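Local coordinates for Rna-directed RNA polymerase (Infectious pancreatic necrosis virus, PDB 3ZED), which probably copies the viral RNA genome as an RNA-dependent RNA polymerase found both free and covalently attached to that RNA, at residues L382-Q394 with F477-W491. Residues are numbered along the deposited sequence; the frame is centred on the assembly and turned at random.
Sequences LVMIYADNIYILQ and FLNNHLMSTIVVAEW
Val488 is the central bump of the helix: its CG2 sits in a hollow walled by Val383, Ile385 and Ile390, 3.8 Å from Ile390 CG2, while its CG1 meets Val383 CG2 tip to tip. One turn on, the Trp491 indole slides beneath strand 389-394, with Ile392 CD1 4.0 Å from the centroid of its five-membered ring, over the face; at the indole edge, NE1 donates a weak hydrogen bond to Gln394 OE1, whose amide NE2 is held by Lys496 O. The hairpin, closed by a type II' turn from Tyr386 to Asn389, belongs to the antiparallel sheet of the polymerase palm, and segment 477-491 of helix 476-493 packs on one side of it, its axis 33° from that of strand 389-394. The turn drops onto the helix: Ala387 CA comes within 3.6 Å of His481 CA. Ala387 N donates to His481 ND1 (3.0 Å, 154°), and Ser484 OG donates to Ala387 O (2.6 Å) on an in-plane lone pair. Thr204 O takes His481 NE2, gripping the imidazole at both nitrogens, while Ile385 CG2 makes a CH-pi contact over one face. With CG anti to the backbone N (chi1 172°), Phe477 reaches Tyr386, its CE2 edge centred over the tyrosine face in a T-shaped pair.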
loop_
_atom_site.group_PDB
_atom_site.type_symbol
_atom_site.label_atom_id
_atom_site.label_comp_id
_atom_site.label_asym_id
_atom_site.label_seq_id
_atom_site.Cartn_x
_atom_site.Cartn_y
_atom_site.Cartn_z
ATOM N N LEU B 382 10.468 -22.909 0.199
ATOM C CA LEU B 382 9.881 -21.860 -0.630
ATOM C C LEU B 382 9.593 -20.619 0.209
ATOM O O LEU B 382 9.163 -20.733 1.365
ATOM C CB LEU B 382 8.576 -22.421 -1.245
ATOM C CG LEU B 382 7.901 -21.693 -2.400
ATOM C CD1 LEU B 382 8.802 -21.655 -3.660
ATOM C CD2 LEU B 382 6.602 -22.401 -2.747
ATOM N N VAL B 383 9.841 -19.443 -0.373
ATOM C CA VAL B 383 9.551 -18.176 0.267
ATOM C C VAL B 383 8.814 -17.281 -0.728
ATOM O O VAL B 383 9.107 -17.290 -1.920
ATOM C CB VAL B 383 10.790 -17.481 0.924
ATOM C CG1 VAL B 383 11.787 -16.940 -0.108
ATOM C CG2 VAL B 383 10.353 -16.379 1.892
ATOM N N MET B 384 7.814 -16.552 -0.231
ATOM C CA MET B 384 7.016 -15.595 -1.009
ATOM C C MET B 384 6.885 -14.331 -0.206
ATOM O O MET B 384 6.748 -14.401 1.025
ATOM C CB MET B 384 5.637 -16.150 -1.393
ATOM C CG MET B 384 5.706 -17.393 -2.245
ATOM S SD MET B 384 4.062 -17.816 -2.775
ATOM C CE MET B 384 4.264 -19.510 -3.214
ATOM N N ILE B 385 6.956 -13.170 -0.881
ATOM C CA ILE B 385 6.915 -11.863 -0.200
ATOM C C ILE B 385 5.937 -10.925 -0.852
ATOM O O ILE B 385 5.942 -10.760 -2.061
ATOM C CB ILE B 385 8.334 -11.203 -0.117
ATOM C CG1 ILE B 385 9.377 -12.153 0.529
ATOM C CG2 ILE B 385 8.308 -9.851 0.619
ATOM C CD1 ILE B 385 10.844 -11.813 0.175
ATOM N N TYR B 386 5.155 -10.246 -0.022
ATOM C CA TYR B 386 4.230 -9.208 -0.433
ATOM C C TYR B 386 4.182 -8.135 0.644
ATOM O O TYR B 386 3.458 -8.315 1.626
ATOM C CB TYR B 386 2.822 -9.767 -0.712
ATOM C CG TYR B 386 1.928 -8.737 -1.377
ATOM C CD1 TYR B 386 1.171 -7.845 -0.621
ATOM C CD2 TYR B 386 1.855 -8.642 -2.760
ATOM C CE1 TYR B 386 0.381 -6.867 -1.227
ATOM C CE2 TYR B 386 1.049 -7.687 -3.378
ATOM C CZ TYR B 386 0.320 -6.794 -2.606
ATOM O OH TYR B 386 -0.467 -5.840 -3.190
ATOM N N ALA B 387 4.928 -7.010 0.465
ATOM C CA ALA B 387 4.956 -5.917 1.457
ATOM C C ALA B 387 5.272 -6.501 2.864
ATOM O O ALA B 387 6.276 -7.202 2.992
ATOM C CB ALA B 387 3.627 -5.138 1.444
ATOM N N ASP B 388 4.395 -6.304 3.875
ATOM C CA ASP B 388 4.582 -6.825 5.245
ATOM C C ASP B 388 4.164 -8.311 5.408
ATOM O O ASP B 388 4.172 -8.803 6.529
ATOM C CB ASP B 388 3.828 -5.955 6.276
ATOM C CG ASP B 388 2.344 -5.752 5.977
ATOM O OD1 ASP B 388 1.970 -5.716 4.771
ATOM O OD2 ASP B 388 1.569 -5.554 6.939
ATOM N N ASN B 389 3.866 -9.040 4.302
ATOM C CA ASN B 389 3.499 -10.456 4.379
ATOM C C ASN B 389 4.615 -11.365 3.865
ATOM O O ASN B 389 5.084 -11.211 2.728
ATOM C CB ASN B 389 2.212 -10.760 3.573
ATOM C CG ASN B 389 1.015 -9.880 3.873
ATOM O OD1 ASN B 389 0.558 -9.125 3.029
ATOM N ND2 ASN B 389 0.485 -9.940 5.080
ATOM N N ILE B 390 4.998 -12.348 4.679
ATOM C CA ILE B 390 5.989 -13.365 4.302
ATOM C C ILE B 390 5.298 -14.720 4.355
ATOM O O ILE B 390 4.546 -14.995 5.292
ATOM C CB ILE B 390 7.261 -13.345 5.197
ATOM C CG1 ILE B 390 7.980 -11.994 5.125
ATOM C CG2 ILE B 390 8.219 -14.519 4.900
ATOM C CD1 ILE B 390 8.884 -11.684 6.388
ATOM N N TYR B 391 5.554 -15.559 3.344
ATOM C CA TYR B 391 5.054 -16.929 3.299
ATOM C C TYR B 391 6.240 -17.836 3.172
ATOM O O TYR B 391 7.069 -17.620 2.289
ATOM C CB TYR B 391 4.061 -17.133 2.142
ATOM C CG TYR B 391 2.865 -16.216 2.262
ATOM C CD1 TYR B 391 1.798 -16.533 3.109
ATOM C CD2 TYR B 391 2.831 -14.991 1.596
ATOM C CE1 TYR B 391 0.713 -15.672 3.253
ATOM C CE2 TYR B 391 1.740 -14.130 1.724
ATOM C CZ TYR B 391 0.690 -14.471 2.560
ATOM O OH TYR B 391 -0.371 -13.620 2.693
ATOM N N ILE B 392 6.353 -18.820 4.085
ATOM C CA ILE B 392 7.436 -19.792 4.084
ATOM C C ILE B 392 6.873 -21.212 4.050
ATOM O O ILE B 392 6.025 -21.588 4.865
ATOM C CB ILE B 392 8.426 -19.587 5.276
ATOM C CG1 ILE B 392 9.297 -18.336 5.060
ATOM C CG2 ILE B 392 9.313 -20.837 5.528
ATOM C CD1 ILE B 392 10.010 -17.816 6.307
ATOM N N LEU B 393 7.394 -22.000 3.112
ATOM C CA LEU B 393 7.122 -23.423 2.989
ATOM C C LEU B 393 8.408 -24.155 3.374
ATOM O O LEU B 393 9.394 -24.068 2.653
ATOM C CB LEU B 393 6.674 -23.776 1.553
ATOM C CG LEU B 393 6.107 -25.193 1.269
ATOM C CD1 LEU B 393 5.563 -25.266 -0.134
ATOM C CD2 LEU B 393 7.177 -26.280 1.363
ATOM N N GLN B 394 8.408 -24.832 4.524
ATOM C CA GLN B 394 9.519 -25.667 4.983
ATOM C C GLN B 394 8.996 -26.720 5.946
ATOM O O GLN B 394 7.987 -26.478 6.618
ATOM C CB GLN B 394 10.683 -24.856 5.591
ATOM C CG GLN B 394 10.517 -24.356 7.019
ATOM C CD GLN B 394 11.754 -23.611 7.436
ATOM O OE1 GLN B 394 11.850 -22.405 7.251
ATOM N NE2 GLN B 394 12.747 -24.313 7.966
ATOM N N PHE B 477 3.839 0.140 0.512
ATOM C CA PHE B 477 4.115 -1.222 0.009
ATOM C C PHE B 477 5.624 -1.468 -0.141
ATOM O O PHE B 477 6.125 -2.500 0.325
ATOM C CB PHE B 477 3.413 -1.473 -1.360
ATOM C CG PHE B 477 3.820 -2.790 -2.006
ATOM C CD1 PHE B 477 4.979 -2.879 -2.781
ATOM C CD2 PHE B 477 3.056 -3.939 -1.828
ATOM C CE1 PHE B 477 5.399 -4.107 -3.305
ATOM C CE2 PHE B 477 3.472 -5.169 -2.362
ATOM C CZ PHE B 477 4.642 -5.245 -3.084
ATOM N N LEU B 478 6.323 -0.539 -0.847
ATOM C CA LEU B 478 7.751 -0.660 -1.162
ATOM C C LEU B 478 8.624 -0.746 0.085
ATOM O O LEU B 478 9.475 -1.628 0.171
ATOM C CB LEU B 478 8.228 0.507 -2.069
ATOM C CG LEU B 478 7.655 0.535 -3.487
ATOM C CD1 LEU B 478 7.998 1.822 -4.198
ATOM C CD2 LEU B 478 8.119 -0.659 -4.292
ATOM N N ASN B 479 8.396 0.138 1.056
ATOM C CA ASN B 479 9.160 0.149 2.308
ATOM C C ASN B 479 8.878 -1.108 3.142
ATOM O O ASN B 479 9.803 -1.670 3.697
ATOM C CB ASN B 479 8.863 1.414 3.117
ATOM C CG ASN B 479 9.298 2.691 2.455
ATOM O OD1 ASN B 479 10.191 2.704 1.613
ATOM N ND2 ASN B 479 8.696 3.802 2.854
ATOM N N ASN B 480 7.623 -1.561 3.202
ATOM C CA ASN B 480 7.269 -2.788 3.925
ATOM C C ASN B 480 7.891 -4.009 3.246
ATOM O O ASN B 480 8.411 -4.890 3.930
ATOM C CB ASN B 480 5.746 -2.941 4.010
ATOM C CG ASN B 480 5.093 -2.118 5.102
ATOM O OD1 ASN B 480 5.745 -1.543 5.964
ATOM N ND2 ASN B 480 3.785 -2.032 5.080
ATOM N N HIS B 481 7.884 -4.039 1.886
ATOM C CA HIS B 481 8.470 -5.137 1.105
ATOM C C HIS B 481 9.988 -5.238 1.351
ATOM O O HIS B 481 10.519 -6.347 1.440
ATOM C CB HIS B 481 8.154 -4.951 -0.389
ATOM C CG HIS B 481 8.320 -6.197 -1.215
ATOM N ND1 HIS B 481 7.242 -7.032 -1.495
ATOM C CD2 HIS B 481 9.423 -6.686 -1.833
ATOM C CE1 HIS B 481 7.720 -7.983 -2.284
ATOM N NE2 HIS B 481 9.034 -7.833 -2.492
ATOM N N LEU B 482 10.672 -4.086 1.495
ATOM C CA LEU B 482 12.106 -4.057 1.792
ATOM C C LEU B 482 12.380 -4.643 3.209
ATOM O O LEU B 482 13.317 -5.434 3.386
ATOM C CB LEU B 482 12.659 -2.631 1.645
ATOM C CG LEU B 482 14.082 -2.315 2.185
ATOM C CD1 LEU B 482 15.111 -3.335 1.715
ATOM C CD2 LEU B 482 14.537 -1.010 1.640
ATOM N N MET B 483 11.561 -4.274 4.193
ATOM C CA MET B 483 11.700 -4.795 5.562
ATOM C C MET B 483 11.519 -6.314 5.595
ATOM O O MET B 483 12.332 -6.998 6.218
ATOM C CB MET B 483 10.759 -4.088 6.527
ATOM C CG MET B 483 11.169 -2.648 6.765
ATOM S SD MET B 483 10.261 -1.851 8.102
ATOM C CE MET B 483 8.643 -1.681 7.358
ATOM N N SER B 484 10.529 -6.848 4.849
ATOM C CA SER B 484 10.321 -8.301 4.762
ATOM C C SER B 484 11.498 -8.980 4.069
ATOM O O SER B 484 11.883 -10.072 4.477
ATOM C CB SER B 484 9.026 -8.625 4.027
ATOM O OG SER B 484 7.919 -8.199 4.796
ATOM N N THR B 485 12.096 -8.310 3.064
ATOM C CA THR B 485 13.289 -8.777 2.330
ATOM C C THR B 485 14.472 -8.981 3.308
ATOM O O THR B 485 15.190 -9.979 3.205
ATOM C CB THR B 485 13.620 -7.784 1.195
ATOM O OG1 THR B 485 12.600 -7.909 0.205
ATOM C CG2 THR B 485 14.996 -8.019 0.568
ATOM N N ILE B 486 14.644 -8.034 4.257
ATOM C CA ILE B 486 15.689 -8.068 5.277
ATOM C C ILE B 486 15.460 -9.279 6.205
ATOM O O ILE B 486 16.406 -10.028 6.471
ATOM C CB ILE B 486 15.761 -6.720 6.060
ATOM C CG1 ILE B 486 16.262 -5.584 5.140
ATOM C CG2 ILE B 486 16.615 -6.866 7.356
ATOM C CD1 ILE B 486 16.183 -4.138 5.709
ATOM N N VAL B 487 14.204 -9.477 6.667
ATOM C CA VAL B 487 13.841 -10.593 7.540
ATOM C C VAL B 487 14.127 -11.935 6.800
ATOM O O VAL B 487 14.760 -12.822 7.375
ATOM C CB VAL B 487 12.367 -10.479 8.054
ATOM C CG1 VAL B 487 11.917 -11.746 8.785
ATOM C CG2 VAL B 487 12.183 -9.255 8.951
ATOM N N VAL B 488 13.728 -12.035 5.518
ATOM C CA VAL B 488 13.917 -13.245 4.689
ATOM C C VAL B 488 15.418 -13.486 4.437
ATOM O O VAL B 488 15.865 -14.615 4.619
ATOM C CB VAL B 488 13.087 -13.203 3.372
ATOM C CG1 VAL B 488 13.477 -14.330 2.417
ATOM C CG2 VAL B 488 11.596 -13.261 3.679
ATOM N N ALA B 489 16.193 -12.437 4.079
ATOM C CA ALA B 489 17.645 -12.553 3.872
ATOM C C ALA B 489 18.349 -13.091 5.137
ATOM O O ALA B 489 19.261 -13.911 5.031
ATOM C CB ALA B 489 18.229 -11.207 3.486
ATOM N N GLU B 490 17.903 -12.641 6.327
ATOM C CA GLU B 490 18.462 -13.070 7.611
ATOM C C GLU B 490 18.044 -14.512 7.929
ATOM O O GLU B 490 18.834 -15.238 8.507
ATOM C CB GLU B 490 18.075 -12.105 8.747
ATOM C CG GLU B 490 18.858 -10.801 8.711
ATOM C CD GLU B 490 20.356 -10.932 8.896
ATOM O OE1 GLU B 490 20.803 -11.756 9.729
ATOM O OE2 GLU B 490 21.089 -10.202 8.193
ATOM N N TRP B 491 16.846 -14.934 7.497
ATOM C CA TRP B 491 16.372 -16.316 7.655
ATOM C C TRP B 491 17.262 -17.239 6.817
ATOM O O TRP B 491 17.760 -18.234 7.345
ATOM C CB TRP B 491 14.891 -16.417 7.263
ATOM C CG TRP B 491 14.359 -17.798 7.008
ATOM C CD1 TRP B 491 14.044 -18.743 7.942
ATOM C CD2 TRP B 491 13.963 -18.339 5.739
ATOM N NE1 TRP B 491 13.491 -19.845 7.334
ATOM C CE2 TRP B 491 13.436 -19.628 5.979
ATOM C CE3 TRP B 491 14.001 -17.854 4.412
ATOM C CZ2 TRP B 491 12.974 -20.455 4.937
ATOM C CZ3 TRP B 491 13.540 -18.671 3.385
ATOM C CH2 TRP B 491 13.036 -19.955 3.650
#